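Local coordinates for putative pachytene checkpoint protein 2 (Caenorhabditis elegans, PDB 4XGU) that probably uses ATP hydrolysis, as an AAA+ ATPase of the PCH2 subfamily, to remodel other proteins, and is thought to play a key role in meiotic chromosome recombination, at residues Asn94-Lys99 / Ser197-Asp202. Numbering follows the deposited sequence.
Sequences NIHVYK and SIRMND
His96 lies with one ring face over the last turn of helix 185-199, where the chain runs out of helical geometry. Arg199 CA sits 3.9 Å from the ring centroid, a CH-pi contact over the face, and Ile198 O lies over the same face, displaced to the rim at 3.4 Å from CG. Arg199 O approaches that face too, 3.0 Å from NE2, but the angle is too poor for a hydrogen bond. The Asn201 amide stands nearly upright to the imidazole, its plane turned by 80°, with OD1 3.0 Å from CD2. An alanine at His96 would probably leave the Arg199 backbone without its aromatic cover and open a gap beside Asn201 OD1. Strand 95-98 is an edge strand, within this chain, of the small sheet of the Pch2 N-terminal domain, pairing with strand 12-16, so the contact seats that domain on the AAA+ ATPase core, on the helix that follows the Walker A loop. At Val97 the backbone takes over, its O lying 3.2 Å from Asn201 ND2, again poorly angled. With CG set between the backbone N and the carbonyl carbon (chi1 69°), Tyr98 brings its ring over Ile198, whose CD1 meets the centre of the face, 3.4 Å from the centroid and only 6° off the normal. Ile198 CG2 bridges the two aromatic residues, 3.8 Å from both Tyr98 CD1 and His96 CB.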
loop_
_atom_site.group_PDB
_atom_site.type_symbol
_atom_site.label_atom_id
_atom_site.label_comp_id
_atom_site.label_asym_id
_atom_site.label_seq_id
_atom_site.Cartn_x
_atom_site.Cartn_y
_atom_site.Cartn_z
ATOM N N ASN B 94 -8.676 -12.684 56.635
ATOM C CA ASN B 94 -7.985 -11.775 55.731
ATOM C C ASN B 94 -6.484 -11.770 55.963
ATOM O O ASN B 94 -5.745 -11.075 55.266
ATOM C CB ASN B 94 -8.522 -10.354 55.880
ATOM C CG ASN B 94 -10.029 -10.291 55.814
ATOM O OD1 ASN B 94 -10.614 -10.226 54.734
ATOM N ND2 ASN B 94 -10.670 -10.304 56.975
ATOM N N ILE B 95 -6.033 -12.537 56.948
ATOM C CA ILE B 95 -4.609 -12.593 57.241
ATOM C C ILE B 95 -3.994 -13.854 56.645
ATOM O O ILE B 95 -4.422 -14.974 56.930
ATOM C CB ILE B 95 -4.340 -12.510 58.760
ATOM C CG1 ILE B 95 -5.032 -13.638 59.519
ATOM C CG2 ILE B 95 -4.849 -11.193 59.302
ATOM C CD1 ILE B 95 -4.878 -13.520 61.019
ATOM N N HIS B 96 -2.997 -13.662 55.789
ATOM C CA HIS B 96 -2.419 -14.780 55.058
ATOM C C HIS B 96 -0.954 -14.984 55.390
ATOM O O HIS B 96 -0.161 -14.040 55.424
ATOM C CB HIS B 96 -2.580 -14.579 53.556
ATOM C CG HIS B 96 -3.962 -14.184 53.149
ATOM N ND1 HIS B 96 -4.334 -12.870 52.966
ATOM C CD2 HIS B 96 -5.067 -14.927 52.900
ATOM C CE1 HIS B 96 -5.608 -12.820 52.617
ATOM N NE2 HIS B 96 -6.075 -14.054 52.569
ATOM N N VAL B 97 -0.604 -16.237 55.625
ATOM C CA VAL B 97 0.751 -16.596 55.969
ATOM C C VAL B 97 1.368 -17.322 54.773
ATOM O O VAL B 97 0.703 -18.126 54.120
ATOM C CB VAL B 97 0.770 -17.463 57.225
ATOM C CG1 VAL B 97 2.172 -17.580 57.780
ATOM C CG2 VAL B 97 -0.181 -16.871 58.307
ATOM N N TYR B 98 2.628 -17.019 54.474
ATOM C CA TYR B 98 3.251 -17.517 53.252
ATOM C C TYR B 98 4.763 -17.665 53.392
ATOM O O TYR B 98 5.378 -17.069 54.274
ATOM C CB TYR B 98 2.935 -16.585 52.082
ATOM C CG TYR B 98 3.616 -15.235 52.184
ATOM C CD1 TYR B 98 3.109 -14.236 53.008
ATOM C CD2 TYR B 98 4.760 -14.957 51.456
ATOM C CE1 TYR B 98 3.728 -12.998 53.104
ATOM C CE2 TYR B 98 5.389 -13.726 51.546
ATOM C CZ TYR B 98 4.869 -12.751 52.372
ATOM O OH TYR B 98 5.493 -11.527 52.460
ATOM N N LYS B 99 5.351 -18.467 52.511
ATOM C CA LYS B 99 6.801 -18.564 52.389
ATOM C C LYS B 99 7.144 -18.430 50.906
ATOM O O LYS B 99 6.527 -19.088 50.074
ATOM C CB LYS B 99 7.312 -19.888 52.972
ATOM C CG LYS B 99 6.646 -21.128 52.388
ATOM C CD LYS B 99 7.283 -22.404 52.904
ATOM C CE LYS B 99 7.216 -22.474 54.418
ATOM N NZ LYS B 99 7.866 -23.704 54.939
ATOM N N SER B 197 -1.316 -13.320 44.748
ATOM C CA SER B 197 -0.978 -14.719 44.991
ATOM C C SER B 197 -1.048 -15.061 46.480
ATOM O O SER B 197 -1.421 -16.173 46.854
ATOM C CB SER B 197 0.415 -15.032 44.450
ATOM O OG SER B 197 1.402 -14.295 45.151
ATOM N N ILE B 198 -0.689 -14.101 47.325
ATOM C CA ILE B 198 -0.763 -14.286 48.770
ATOM C C ILE B 198 -2.191 -14.073 49.274
ATOM O O ILE B 198 -2.688 -14.843 50.095
ATOM C CB ILE B 198 0.193 -13.331 49.510
ATOM C CG1 ILE B 198 1.643 -13.627 49.122
ATOM C CG2 ILE B 198 0.017 -13.452 51.014
ATOM C CD1 ILE B 198 2.622 -12.589 49.613
ATOM N N ARG B 199 -2.843 -13.028 48.772
ATOM C CA ARG B 199 -4.226 -12.724 49.132
ATOM C C ARG B 199 -5.167 -13.889 48.845
ATOM O O ARG B 199 -6.081 -14.164 49.620
ATOM C CB ARG B 199 -4.708 -11.485 48.378
ATOM C CG ARG B 199 -4.514 -10.170 49.111
ATOM C CD ARG B 199 -5.843 -9.652 49.638
ATOM N NE ARG B 199 -5.972 -8.204 49.485
ATOM C CZ ARG B 199 -7.008 -7.603 48.907
ATOM N NH1 ARG B 199 -8.013 -8.325 48.428
ATOM N NH2 ARG B 199 -7.043 -6.281 48.813
ATOM N N MET B 200 -4.936 -14.568 47.727
ATOM C CA MET B 200 -5.807 -15.653 47.292
ATOM C C MET B 200 -5.229 -17.026 47.629
ATOM O O MET B 200 -5.664 -18.037 47.076
ATOM C CB MET B 200 -6.053 -15.563 45.783
ATOM C CG MET B 200 -6.532 -14.204 45.293
ATOM S SD MET B 200 -8.280 -13.902 45.603
ATOM C CE MET B 200 -8.418 -12.194 45.077
ATOM N N ASN B 201 -4.251 -17.067 48.529
ATOM C CA ASN B 201 -3.547 -18.313 48.815
ATOM C C ASN B 201 -4.444 -19.350 49.487
ATOM O O ASN B 201 -4.183 -20.550 49.408
ATOM C CB ASN B 201 -2.312 -18.046 49.678
ATOM C CG ASN B 201 -2.660 -17.704 51.111
ATOM O OD1 ASN B 201 -3.759 -17.231 51.405
ATOM N ND2 ASN B 201 -1.716 -17.934 52.012
ATOM N N ASP B 202 -5.503 -18.884 50.141
ATOM C CA ASP B 202 -6.485 -19.788 50.723
ATOM C C ASP B 202 -7.294 -20.455 49.610
ATOM O O ASP B 202 -7.700 -21.611 49.727
ATOM C CB ASP B 202 -7.408 -19.040 51.690
ATOM C CG ASP B 202 -8.072 -19.962 52.704
ATOM O OD1 ASP B 202 -8.468 -21.087 52.332
ATOM O OD2 ASP B 202 -8.193 -19.558 53.881
#